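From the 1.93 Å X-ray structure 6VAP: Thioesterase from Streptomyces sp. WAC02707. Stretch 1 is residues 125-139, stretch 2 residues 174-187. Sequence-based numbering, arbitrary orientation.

Stretch 1 125-139: ARPAPSRQRTGGTVH
Stretch 2 174-187: IRGDYRAAETYRYR

Stretch 1 is mostly an irregular loop, with 3-10 segments at Pro129-Ser130 and beginning at Val138. Stretch 2 enters as a helix, Ile174 to Glu182, held by i to i+4 bonds such as Glu182 N to Tyr178 O (2.7 Å); Thr183 leaves helical angles, and Tyr184 to Arg187 are extended (phi/psi -59/133 at Tyr184). The two stretches run in opposite directions: CA of Pro129 lies 5.7 Å from CA of Tyr186, Gln132 CA 7.5 Å from Tyr184 CA, Gly136 CA 5.2 Å from Glu182 CA, and His139 CA 5.0 Å from Arg179 CA. Together they bury 814 Å².

Arg126 is extended (phi/psi -159/133), with chi1 to chi3 t, p, t. This long side chain carries Arg126 NH2 to Ala181 O, 2.9 Å away and near the guanidinium plane, so the N-H points almost straight at the carbonyl (169°).

Pro129, at -56/-35, suits the 3-10 turn and offers an apolar ring to two tyrosines. Pro129 CB lies 3.6 Å from Tyr186 CD1 and 4.1 Å from Tyr184 CE2. Both tyrosines have chi1 t and chi2 near 65°. Ser130 N sits over a face of the Tyr186 ring, while the turn is closed by Arg131 N to Ala128 O (2.7 Å).

Gln132 (-46/130; chi1 t, chi2 p) sends its amide to the helix end, where Gln132 NE2 donates to Ala181 O at 2.9 Å. Near the C-terminal end of the helix this carbonyl accepts no backbone hydrogen bond within the stretch, and the side-chain N-H groups of Arg126 and Gln132 supply donors. Gln132 OE1 meets the edge of the Tyr184 ring, 3.7 Å from Tyr184 CD2.

Arg133 turns its side-chain end away, but its backbone is bridged by water 1, whose oxygen donates to Arg133 O (2.4 Å) and Glu182 O (2.8 Å) and accepts from Gly136 N (2.8 Å). Gly135, at 90/17, has angles at which a CB would jam against the preceding carbonyl O. Gly136 (-68/144) needs its bareness for another reason: an ideal CB would stand 2.6 Å from Glu182 CG.

Beyond Gly136, the Glu182 carboxylate (chi1 m, chi2 t, chi3 -46°) lies at the start of the second 3-10 segment. Val138 N donates to Glu182 OE2 (2.9 Å) and His139 N to Glu182 OE1 (3.0 Å), so one acid serves two successive amides. Val138, with chi1 t, also lays Val138 CG1 over the face of Tyr178 (chi1 -92°, between wells; chi2 -87°), 4.0 Å from the ring centroid, in a CH-pi contact.

His139 (chi1 p, chi2 -73°) is the most extensively covered residue. His139 ND1 donates to Glu182 OE1 at 2.7 Å, and His139 CD2 lies over the guanidinium of Arg179 (t, t, m, chi4 -75°), 3.2 Å from Arg179 CZ. Water 2 links His139 NE2 and Arg179 NH1, each 2.9 Å from its oxygen. Finally Arg175 (t, t, m) starts sideways from the helix, and its end comes nearer stretch 1, so that Arg175 NH1 donates to His139 O at 2.7 Å; the oxygen of water 3 donates to the same carbonyl (2.9 Å from His139 O) and accepts from Arg179 NH2 (2.5 Å).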

# COMPACT_ATOMS: atom_id res chain seq x y z
N ALA A 125 4.33 7.27 -3.43
CA ALA A 125 3.75 7.76 -4.66
C ALA A 125 2.25 7.97 -4.53
O ALA A 125 1.45 7.40 -5.25
CB ALA A 125 4.09 6.81 -5.82
N ARG A 126 1.86 8.78 -3.58
CA ARG A 126 0.43 9.03 -3.39
C ARG A 126 0.21 10.34 -2.64
O ARG A 126 0.93 10.62 -1.66
CB ARG A 126 -0.20 7.89 -2.62
CG ARG A 126 -1.68 7.95 -2.52
CD ARG A 126 -2.39 7.65 -3.80
NE ARG A 126 -3.80 7.30 -3.59
CZ ARG A 126 -4.75 7.39 -4.51
NH1 ARG A 126 -4.45 7.72 -5.74
NH2 ARG A 126 -6.01 7.12 -4.16
N PRO A 127 -0.70 11.21 -3.10
CA PRO A 127 -0.98 12.43 -2.33
C PRO A 127 -1.52 12.05 -0.96
O PRO A 127 -2.12 10.99 -0.76
CB PRO A 127 -2.04 13.15 -3.19
CG PRO A 127 -1.94 12.56 -4.51
CD PRO A 127 -1.57 11.11 -4.28
N ALA A 128 -1.32 12.94 -0.00
CA ALA A 128 -1.99 12.81 1.30
C ALA A 128 -3.49 12.57 1.15
O ALA A 128 -4.11 13.07 0.21
CB ALA A 128 -1.72 14.06 2.12
N PRO A 129 -4.10 11.82 2.06
CA PRO A 129 -5.56 11.62 1.95
C PRO A 129 -6.34 12.91 1.91
O PRO A 129 -7.35 12.99 1.19
CB PRO A 129 -5.90 10.81 3.21
CG PRO A 129 -4.62 10.09 3.55
CD PRO A 129 -3.49 11.00 3.12
N SER A 130 -5.88 13.94 2.63
CA SER A 130 -6.50 15.26 2.58
C SER A 130 -6.20 16.02 1.28
O SER A 130 -6.75 17.11 1.07
CB SER A 130 -6.02 16.08 3.78
OG SER A 130 -4.61 16.37 3.70
N ARG A 131 -5.34 15.49 0.42
CA ARG A 131 -5.05 16.13 -0.86
C ARG A 131 -5.41 15.23 -2.04
O ARG A 131 -4.92 15.45 -3.16
CB ARG A 131 -3.58 16.54 -0.91
CG ARG A 131 -3.21 17.66 0.04
CD ARG A 131 -4.01 18.93 -0.23
NE ARG A 131 -4.07 19.26 -1.65
CZ ARG A 131 -3.19 20.03 -2.28
NH1 ARG A 131 -2.18 20.57 -1.62
NH2 ARG A 131 -3.33 20.25 -3.59
N GLN A 132 -6.27 14.25 -1.82
CA GLN A 132 -6.81 13.44 -2.91
C GLN A 132 -7.27 14.31 -4.07
O GLN A 132 -8.06 15.24 -3.90
CB GLN A 132 -8.00 12.60 -2.38
CG GLN A 132 -8.87 11.96 -3.42
CD GLN A 132 -8.21 10.72 -4.01
OE1 GLN A 132 -7.21 10.25 -3.49
NE2 GLN A 132 -8.79 10.17 -5.08
N ARG A 133 -6.82 13.96 -5.28
CA ARG A 133 -7.22 14.66 -6.49
C ARG A 133 -8.61 14.20 -6.92
O ARG A 133 -8.82 13.01 -7.18
CB ARG A 133 -6.21 14.40 -7.62
CG ARG A 133 -4.81 14.87 -7.32
CD ARG A 133 -3.99 15.00 -8.60
NE ARG A 133 -2.62 15.43 -8.31
CZ ARG A 133 -1.67 15.49 -9.21
NH1 ARG A 133 -1.93 15.19 -10.47
NH2 ARG A 133 -0.47 15.84 -8.83
N THR A 134 -9.53 15.13 -7.03
CA THR A 134 -10.88 14.84 -7.48
C THR A 134 -10.94 14.84 -9.01
O THR A 134 -10.15 15.50 -9.69
CB THR A 134 -11.87 15.88 -6.94
OG1 THR A 134 -11.52 17.18 -7.43
CG2 THR A 134 -11.84 15.89 -5.41
N GLY A 135 -11.89 14.07 -9.54
CA GLY A 135 -12.18 14.11 -10.95
C GLY A 135 -11.41 13.16 -11.83
O GLY A 135 -11.38 13.36 -13.05
N GLY A 136 -10.79 12.12 -11.26
CA GLY A 136 -10.15 11.10 -12.07
C GLY A 136 -11.17 10.28 -12.84
O GLY A 136 -12.27 10.02 -12.35
N THR A 137 -10.82 9.89 -14.07
CA THR A 137 -11.79 9.26 -14.97
C THR A 137 -11.24 8.00 -15.63
O THR A 137 -11.92 7.41 -16.47
CB THR A 137 -12.26 10.24 -16.06
OG1 THR A 137 -11.20 10.46 -16.99
CG2 THR A 137 -12.67 11.57 -15.46
N VAL A 138 -10.03 7.56 -15.27
CA VAL A 138 -9.46 6.38 -15.90
C VAL A 138 -10.38 5.18 -15.74
O VAL A 138 -10.52 4.35 -16.65
CB VAL A 138 -8.05 6.10 -15.34
CG1 VAL A 138 -7.61 4.72 -15.67
CG2 VAL A 138 -7.06 7.13 -15.89
N HIS A 139 -11.01 5.05 -14.58
CA HIS A 139 -11.92 3.93 -14.33
C HIS A 139 -13.17 3.99 -15.19
O HIS A 139 -13.87 2.99 -15.28
CB HIS A 139 -12.31 3.86 -12.86
CG HIS A 139 -13.20 4.98 -12.40
ND1 HIS A 139 -12.73 6.26 -12.21
CD2 HIS A 139 -14.52 5.01 -12.10
CE1 HIS A 139 -13.72 7.03 -11.79
NE2 HIS A 139 -14.81 6.30 -11.71
N ILE A 174 -8.44 -4.30 -12.72
CA ILE A 174 -7.72 -3.03 -12.84
C ILE A 174 -8.70 -1.86 -12.78
O ILE A 174 -8.46 -0.87 -12.08
CB ILE A 174 -6.91 -3.01 -14.15
CG1 ILE A 174 -5.89 -4.18 -14.16
CG2 ILE A 174 -6.23 -1.67 -14.34
CD1 ILE A 174 -5.25 -4.41 -15.50
N ARG A 175 -9.82 -1.96 -13.47
CA ARG A 175 -10.81 -0.89 -13.45
C ARG A 175 -11.32 -0.68 -12.03
O ARG A 175 -11.36 0.45 -11.55
CB ARG A 175 -11.96 -1.20 -14.41
CG ARG A 175 -12.99 -0.08 -14.55
CD ARG A 175 -14.17 -0.52 -15.38
NE ARG A 175 -13.80 -0.84 -16.77
CZ ARG A 175 -13.57 0.07 -17.71
NH1 ARG A 175 -13.65 1.37 -17.44
NH2 ARG A 175 -13.25 -0.32 -18.95
N GLY A 176 -11.72 -1.76 -11.35
CA GLY A 176 -12.15 -1.64 -9.96
C GLY A 176 -11.10 -1.02 -9.06
O GLY A 176 -11.43 -0.22 -8.18
N ASP A 177 -9.83 -1.39 -9.23
CA ASP A 177 -8.75 -0.80 -8.44
C ASP A 177 -8.64 0.70 -8.72
O ASP A 177 -8.51 1.52 -7.80
CB ASP A 177 -7.42 -1.49 -8.77
CG ASP A 177 -7.25 -2.84 -8.10
OD1 ASP A 177 -8.10 -3.21 -7.28
OD2 ASP A 177 -6.26 -3.53 -8.44
N TYR A 178 -8.62 1.06 -9.99
CA TYR A 178 -8.58 2.48 -10.33
C TYR A 178 -9.80 3.21 -9.79
O TYR A 178 -9.68 4.33 -9.26
CB TYR A 178 -8.45 2.64 -11.85
CG TYR A 178 -6.98 2.73 -12.29
CD1 TYR A 178 -6.31 3.95 -12.32
CD2 TYR A 178 -6.30 1.59 -12.67
CE1 TYR A 178 -4.98 4.02 -12.73
CE2 TYR A 178 -4.96 1.65 -13.07
CZ TYR A 178 -4.32 2.87 -13.10
OH TYR A 178 -3.00 2.92 -13.51
N ARG A 179 -10.97 2.62 -9.95
CA ARG A 179 -12.17 3.24 -9.40
C ARG A 179 -11.95 3.54 -7.92
O ARG A 179 -12.27 4.63 -7.44
CB ARG A 179 -13.38 2.33 -9.62
CG ARG A 179 -14.65 2.76 -8.88
CD ARG A 179 -15.85 1.90 -9.27
NE ARG A 179 -16.31 2.20 -10.61
CZ ARG A 179 -17.00 3.29 -10.93
NH1 ARG A 179 -17.31 4.18 -9.99
NH2 ARG A 179 -17.38 3.48 -12.19
N ALA A 180 -11.38 2.58 -7.19
CA ALA A 180 -11.17 2.76 -5.76
C ALA A 180 -10.20 3.90 -5.53
O ALA A 180 -10.44 4.73 -4.64
CB ALA A 180 -10.65 1.47 -5.14
N ALA A 181 -9.11 3.96 -6.33
CA ALA A 181 -8.12 5.04 -6.19
C ALA A 181 -8.72 6.40 -6.52
O ALA A 181 -8.39 7.40 -5.88
CB ALA A 181 -6.91 4.78 -7.10
N GLU A 182 -9.55 6.47 -7.55
CA GLU A 182 -10.01 7.76 -8.05
C GLU A 182 -11.26 8.28 -7.35
O GLU A 182 -11.47 9.49 -7.33
CB GLU A 182 -10.28 7.65 -9.56
CG GLU A 182 -9.04 7.71 -10.38
CD GLU A 182 -9.28 7.38 -11.86
OE1 GLU A 182 -9.99 6.38 -12.13
OE2 GLU A 182 -8.77 8.13 -12.74
N THR A 183 -12.09 7.43 -6.77
CA THR A 183 -13.31 7.88 -6.11
C THR A 183 -13.18 7.94 -4.59
O THR A 183 -14.18 8.13 -3.91
CB THR A 183 -14.49 6.95 -6.47
OG1 THR A 183 -14.26 5.63 -5.91
CG2 THR A 183 -14.62 6.83 -8.01
N TYR A 184 -11.98 7.75 -4.06
CA TYR A 184 -11.75 7.85 -2.62
C TYR A 184 -12.13 9.22 -2.10
O TYR A 184 -11.75 10.23 -2.69
CB TYR A 184 -10.29 7.58 -2.33
CG TYR A 184 -9.84 7.75 -0.90
CD1 TYR A 184 -10.31 6.90 0.13
CD2 TYR A 184 -9.02 8.82 -0.55
CE1 TYR A 184 -9.91 7.09 1.43
CE2 TYR A 184 -8.62 9.01 0.77
CZ TYR A 184 -9.02 8.13 1.73
OH TYR A 184 -8.61 8.34 3.06
N ARG A 185 -12.88 9.28 -0.99
CA ARG A 185 -13.28 10.52 -0.32
C ARG A 185 -12.73 10.43 1.11
O ARG A 185 -13.17 9.57 1.79
CB ARG A 185 -14.81 10.69 -0.41
CG ARG A 185 -15.36 10.49 -1.82
CD ARG A 185 -16.81 10.88 -2.06
NE ARG A 185 -17.73 9.86 -1.57
CZ ARG A 185 -19.01 10.06 -1.21
NH1 ARG A 185 -19.57 11.26 -1.25
NH2 ARG A 185 -19.72 9.04 -0.79
N TYR A 186 -11.73 11.23 1.50
CA TYR A 186 -11.17 11.27 2.83
C TYR A 186 -12.22 11.79 3.78
O TYR A 186 -12.80 12.86 3.57
CB TYR A 186 -9.93 12.16 2.85
CG TYR A 186 -9.41 12.44 4.24
CD1 TYR A 186 -8.89 11.43 5.04
CD2 TYR A 186 -9.41 13.73 4.74
CE1 TYR A 186 -8.43 11.69 6.28
CE2 TYR A 186 -8.93 14.01 6.00
CZ TYR A 186 -8.43 12.97 6.77
OH TYR A 186 -7.95 13.23 8.03
N ARG A 187 -12.52 11.03 4.80
CA ARG A 187 -13.40 11.53 5.85
C ARG A 187 -12.55 11.93 7.04
O ARG A 187 -11.87 11.06 7.58
CB ARG A 187 -14.41 10.46 6.27
CG ARG A 187 -14.90 9.63 5.11
CD ARG A 187 -15.92 8.60 5.56
NE ARG A 187 -16.21 7.63 4.51
CZ ARG A 187 -16.22 6.31 4.68
NH1 ARG A 187 -15.95 5.77 5.86
NH2 ARG A 187 -16.50 5.52 3.65
O HOH W 1 -9.94 11.44 -8.67
O HOH W 2 -17.51 6.99 -10.80
O HOH W 3 -16.24 2.05 -13.96